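Hypothetical protein (Uncultured marine organism, PDB 2OD6) is of unknown function but forms a dimer of ferredoxin-like subunits with a pocket that probably binds fatty-acid-like molecules. Local coordinates at the interface of chains A and B. Residues are numbered along the deposited sequence; one frame, centred on the assembly and turned at random. Chains: chain A/B, hypothetical protein.

Contact 1: the interface of chains A and B. Residues chain A 10, 50, 52, 62, 64; chain B 8, 10, 64, 104.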
loop_
_atom_site.group_PDB
_atom_site.type_symbol
_atom_site.label_atom_id
_atom_site.label_comp_id
_atom_site.label_asym_id
_atom_site.label_seq_id
_atom_site.Cartn_x
_atom_site.Cartn_y
_atom_site.Cartn_z
ATOM N N PHE A 10 -5.448 1.634 1.338
ATOM C CA PHE A 10 -4.414 1.206 2.275
ATOM C C PHE A 10 -4.848 1.629 3.604
ATOM O O PHE A 10 -4.953 2.824 3.844
ATOM C CB PHE A 10 -3.069 1.879 1.981
ATOM C CG PHE A 10 -2.595 1.685 0.584
ATOM C CD1 PHE A 10 -1.891 0.553 0.216
ATOM C CD2 PHE A 10 -2.883 2.627 -0.382
ATOM C CE1 PHE A 10 -1.462 0.378 -1.090
ATOM C CE2 PHE A 10 -2.454 2.455 -1.689
ATOM C CZ PHE A 10 -1.753 1.330 -2.050
ATOM N N ASN A 50 0.246 -6.411 6.360
ATOM C CA ASN A 50 1.718 -6.232 6.265
ATOM C C ASN A 50 2.179 -5.644 7.515
ATOM O O ASN A 50 1.586 -4.664 7.882
ATOM C CB ASN A 50 2.038 -5.291 5.088
ATOM C CG ASN A 50 1.461 -5.773 3.772
ATOM O OD1 ASN A 50 2.103 -6.549 3.069
ATOM N ND2 ASN A 50 0.218 -5.281 3.401
ATOM N N VAL A 52 4.613 -3.522 9.758
ATOM C CA VAL A 52 5.579 -2.456 9.474
ATOM C C VAL A 52 6.718 -2.615 10.492
ATOM O O VAL A 52 6.474 -2.573 11.707
ATOM C CB VAL A 52 4.960 -1.042 9.553
ATOM C CG1 VAL A 52 6.113 0.069 9.376
ATOM C CG2 VAL A 52 3.794 -0.840 8.474
ATOM N N VAL A 62 -0.237 -2.570 7.690
ATOM C CA VAL A 62 -0.933 -1.950 6.601
ATOM C C VAL A 62 -1.708 -3.040 5.862
ATOM O O VAL A 62 -1.150 -4.050 5.451
ATOM C CB VAL A 62 0.039 -1.212 5.602
ATOM C CG1 VAL A 62 -0.718 -0.672 4.347
ATOM C CG2 VAL A 62 0.739 -0.068 6.331
ATOM N N THR A 64 -4.033 -3.859 2.505
ATOM C CA THR A 64 -4.265 -3.346 1.216
ATOM C C THR A 64 -5.491 -4.071 0.650
ATOM O O THR A 64 -5.602 -5.277 0.785
ATOM C CB THR A 64 -3.042 -3.530 0.275
ATOM O OG1 THR A 64 -2.934 -4.913 -0.035
ATOM C CG2 THR A 64 -1.747 -3.039 0.932
ATOM N N THR B 8 7.226 -6.118 1.459
ATOM C CA THR B 8 6.570 -5.090 0.682
ATOM C C THR B 8 6.857 -3.734 1.334
ATOM O O THR B 8 6.885 -3.636 2.543
ATOM C CB THR B 8 5.036 -5.343 0.555
ATOM O OG1 THR B 8 4.784 -6.633 -0.047
ATOM C CG2 THR B 8 4.351 -4.203 -0.252
ATOM N N PHE B 10 5.885 0.520 1.131
ATOM C CA PHE B 10 4.904 1.530 0.773
ATOM C C PHE B 10 5.597 2.872 0.955
ATOM O O PHE B 10 5.985 3.208 2.046
ATOM C CB PHE B 10 3.647 1.447 1.678
ATOM C CG PHE B 10 2.964 0.103 1.641
ATOM C CD1 PHE B 10 2.132 -0.231 0.600
ATOM C CD2 PHE B 10 3.162 -0.827 2.662
ATOM C CE1 PHE B 10 1.515 -1.481 0.561
ATOM C CE2 PHE B 10 2.531 -2.071 2.627
ATOM C CZ PHE B 10 1.727 -2.390 1.568
ATOM N N THR B 64 3.933 1.207 -4.314
ATOM C CA THR B 64 4.065 -0.088 -3.676
ATOM C C THR B 64 5.103 -0.922 -4.379
ATOM O O THR B 64 5.078 -1.042 -5.607
ATOM C CB THR B 64 2.746 -0.877 -3.619
ATOM O OG1 THR B 64 2.371 -1.255 -4.935
ATOM C CG2 THR B 64 1.662 -0.045 -3.048
ATOM N N CYS B 104 7.781 -3.571 5.216
ATOM C CA CYS B 104 6.870 -4.510 5.787
ATOM C C CYS B 104 7.226 -5.952 5.499
ATOM O O CYS B 104 7.836 -6.278 4.484
ATOM C CB CYS B 104 5.432 -4.241 5.299
ATOM S SG CYS B 104 4.858 -2.588 5.628
HETATM O O HOH W 1 1.994 -7.000 0.277
#
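The side-chain oxygen OD1 of A:Asn50 meets B:Thr8 through one water, 2.8 Å from that OD1. The same water lies 2.8 Å from the hydroxyl OG1 of B:Thr8. At the other end of the amide, ND2 of A:Asn50 donates to the backbone O of A:Val62 on the neighbouring strand, at 2.8 Å. This oxygen lies close to the amide plane, while the nitrogen is tilted 32° from the plane of the accepting carbonyl. The two partners should keep the amide from turning over. CG of A:Asn50 lies beside the backbone N, opposite the carbonyl carbon (chi1 -56°), which sends the amide across the ring of B:Phe10 at about a right angle, the two planes 74° apart.

That ring is the main apolar insert from chain B. CG1 of A:Val62 lies over one face, offset toward the rim. The methyl CG2 of A:Thr64 meets the ring tip, 3.6 Å from CZ of B:Phe10. Within chain B, SG of B:Cys104 lies at the ring edge, in its plane. The two phenylalanines meet obliquely near their CE1 atoms, CE1 of A:Phe10 being 3.9 Å from CE1 of B:Phe10. On the twin side, CE1 of A:Phe10 also meets CG2 of B:Thr64. Nearer the strand end, SG of B:Cys104 packs 3.5 Å from CG2 of A:Val52, and CB of B:Cys104 rests against CB of A:Asn50.

The patch packs sheet against sheet across the two-fold of this ferredoxin-like dimer. Its obliquely touching phenylalanines, edged by a water-linked polar pair, probably help hold the subunits in register.

Contact 2: the interface of chains A and B. Residues chain A 50-54; chain B 102-104.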
loop_
_atom_site.group_PDB
_atom_site.type_symbol
_atom_site.label_atom_id
_atom_site.label_comp_id
_atom_site.label_asym_id
_atom_site.label_seq_id
_atom_site.Cartn_x
_atom_site.Cartn_y
_atom_site.Cartn_z
ATOM N N ASN A 50 0.246 -6.411 6.360
ATOM C CA ASN A 50 1.718 -6.232 6.265
ATOM C C ASN A 50 2.179 -5.644 7.515
ATOM O O ASN A 50 1.586 -4.664 7.882
ATOM C CB ASN A 50 2.038 -5.291 5.088
ATOM C CG ASN A 50 1.461 -5.773 3.772
ATOM O OD1 ASN A 50 2.103 -6.549 3.069
ATOM N ND2 ASN A 50 0.218 -5.281 3.401
ATOM N N ARG A 51 3.171 -6.238 8.186
ATOM C CA ARG A 51 3.622 -5.735 9.491
ATOM C C ARG A 51 4.713 -4.723 9.185
ATOM O O ARG A 51 5.676 -5.071 8.495
ATOM C CB ARG A 51 4.262 -6.899 10.264
ATOM C CG ARG A 51 5.093 -6.520 11.459
ATOM C CD ARG A 51 4.218 -6.051 12.401
ATOM N NE ARG A 51 4.931 -5.652 13.613
ATOM C CZ ARG A 51 5.631 -6.457 14.407
ATOM N NH1 ARG A 51 5.656 -7.762 14.256
ATOM N NH2 ARG A 51 6.193 -5.911 15.465
ATOM N N VAL A 52 4.613 -3.522 9.758
ATOM C CA VAL A 52 5.579 -2.456 9.474
ATOM C C VAL A 52 6.718 -2.615 10.492
ATOM O O VAL A 52 6.474 -2.573 11.707
ATOM C CB VAL A 52 4.960 -1.042 9.553
ATOM C CG1 VAL A 52 6.113 0.069 9.376
ATOM C CG2 VAL A 52 3.794 -0.840 8.474
ATOM N N TRP A 53 7.940 -2.823 10.002
ATOM C CA TRP A 53 9.081 -3.063 10.913
ATOM C C TRP A 53 10.121 -1.916 11.036
ATOM O O TRP A 53 10.972 -1.956 11.943
ATOM C CB TRP A 53 9.750 -4.396 10.618
ATOM C CG TRP A 53 10.175 -4.624 9.134
ATOM C CD1 TRP A 53 9.522 -5.297 8.217
ATOM C CD2 TRP A 53 11.349 -4.064 8.478
ATOM N NE1 TRP A 53 10.200 -5.261 7.025
ATOM C CE2 TRP A 53 11.335 -4.522 7.164
ATOM C CE3 TRP A 53 12.432 -3.278 8.911
ATOM C CZ2 TRP A 53 12.344 -4.200 6.245
ATOM C CZ3 TRP A 53 13.411 -2.945 7.999
ATOM C CH2 TRP A 53 13.370 -3.421 6.685
ATOM N N ASN A 54 9.980 -0.864 10.225
ATOM C CA ASN A 54 10.968 0.239 10.161
ATOM C C ASN A 54 10.575 1.518 10.825
ATOM O O ASN A 54 11.205 2.526 10.612
ATOM C CB ASN A 54 11.385 0.509 8.704
ATOM C CG ASN A 54 10.317 1.251 7.910
ATOM O OD1 ASN A 54 9.144 0.928 8.001
ATOM N ND2 ASN A 54 10.726 2.207 7.105
ATOM N N SER B 102 7.308 2.884 4.455
ATOM C CA SER B 102 6.992 1.839 5.409
ATOM C C SER B 102 7.396 0.513 4.790
ATOM O O SER B 102 6.871 0.124 3.747
ATOM C CB SER B 102 5.509 1.842 5.753
ATOM O OG SER B 102 5.237 2.923 6.627
ATOM N N ARG B 103 8.362 -0.137 5.449
ATOM C CA ARG B 103 8.892 -1.436 5.040
ATOM C C ARG B 103 8.261 -2.521 5.882
ATOM O O ARG B 103 8.221 -2.412 7.098
ATOM C CB ARG B 103 10.420 -1.428 5.183
ATOM C CG ARG B 103 10.996 -0.376 4.315
ATOM C CD ARG B 103 12.476 -0.326 4.221
ATOM N NE ARG B 103 12.776 0.685 3.206
ATOM C CZ ARG B 103 13.969 1.190 2.928
ATOM N NH1 ARG B 103 15.063 0.784 3.570
ATOM N NH2 ARG B 103 14.061 2.118 1.981
ATOM N N CYS B 104 7.781 -3.571 5.216
ATOM C CA CYS B 104 6.870 -4.510 5.787
ATOM C C CYS B 104 7.226 -5.952 5.499
ATOM O O CYS B 104 7.836 -6.278 4.484
ATOM C CB CYS B 104 5.432 -4.241 5.299
ATOM S SG CYS B 104 4.858 -2.588 5.628
#
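A:Trp53 and B:Arg103 meet where an antiparallel beta bridge, A:Val52 with B:Cys104, joins the sheets of two ferredoxin-like subunits. The backbone N of A:Trp53 donates to the backbone O of B:Arg103, at 2.9 Å and nearly straight. From the next residue, OD1 of A:Asn54 accepts a hydrogen bond from the backbone N of B:Arg103, also at 2.9 Å. Here the donor stands above the carbonyl plane, 61° out of it. B:Arg103 is thus held at both backbone polar atoms.

The tight part is the indole. With CG placed between its own backbone N and carbonyl carbon (chi1 53°), A:Trp53 lays a ring face against the chain B strand. The carbonyl O of B:Arg103 sits over that face toward the rim. CB of B:Arg103 covers the six-membered ring in a CH-pi contact, 3.5 Å from CZ2 of A:Trp53. A leucine in place of the tryptophan would probably leave B:Arg103 CB without its flat platform and the strand edge less well covered.

Packing is looser outward along the arginine, whose CD lies 4.1 Å from CH2 of A:Trp53. The chain runs on extended, and its guanidinium plane is turned 62° from the indole. CG1 of A:Val52 and CB of B:Ser102 are likewise loosely paired, at 4.1 Å. B:Arg103 also belongs to the residues that line the 10-oxohexadecanoic acid pocket.

Contacts 1 and 2 are neighbours, the centres of their C-alpha atoms about 6 Å apart. They share A:Asn50, A:Val52 and B:Cys104. In both, strand 44-52 of chain A meets strand 98-109 of chain B. Contact 1 extends inward across strands 7-15 and 59-67, while contact 2 follows the strand end into the loop after residue 52. Side chains carry the first, while the second adds hydrogen bonds to the backbone of B:Arg103; the two patches thus lie along the same antiparallel strand pairing. The two-fold repeats each with the chains exchanged. Through B:Arg103, contact 2 may also tie dimer formation to the ligand pocket.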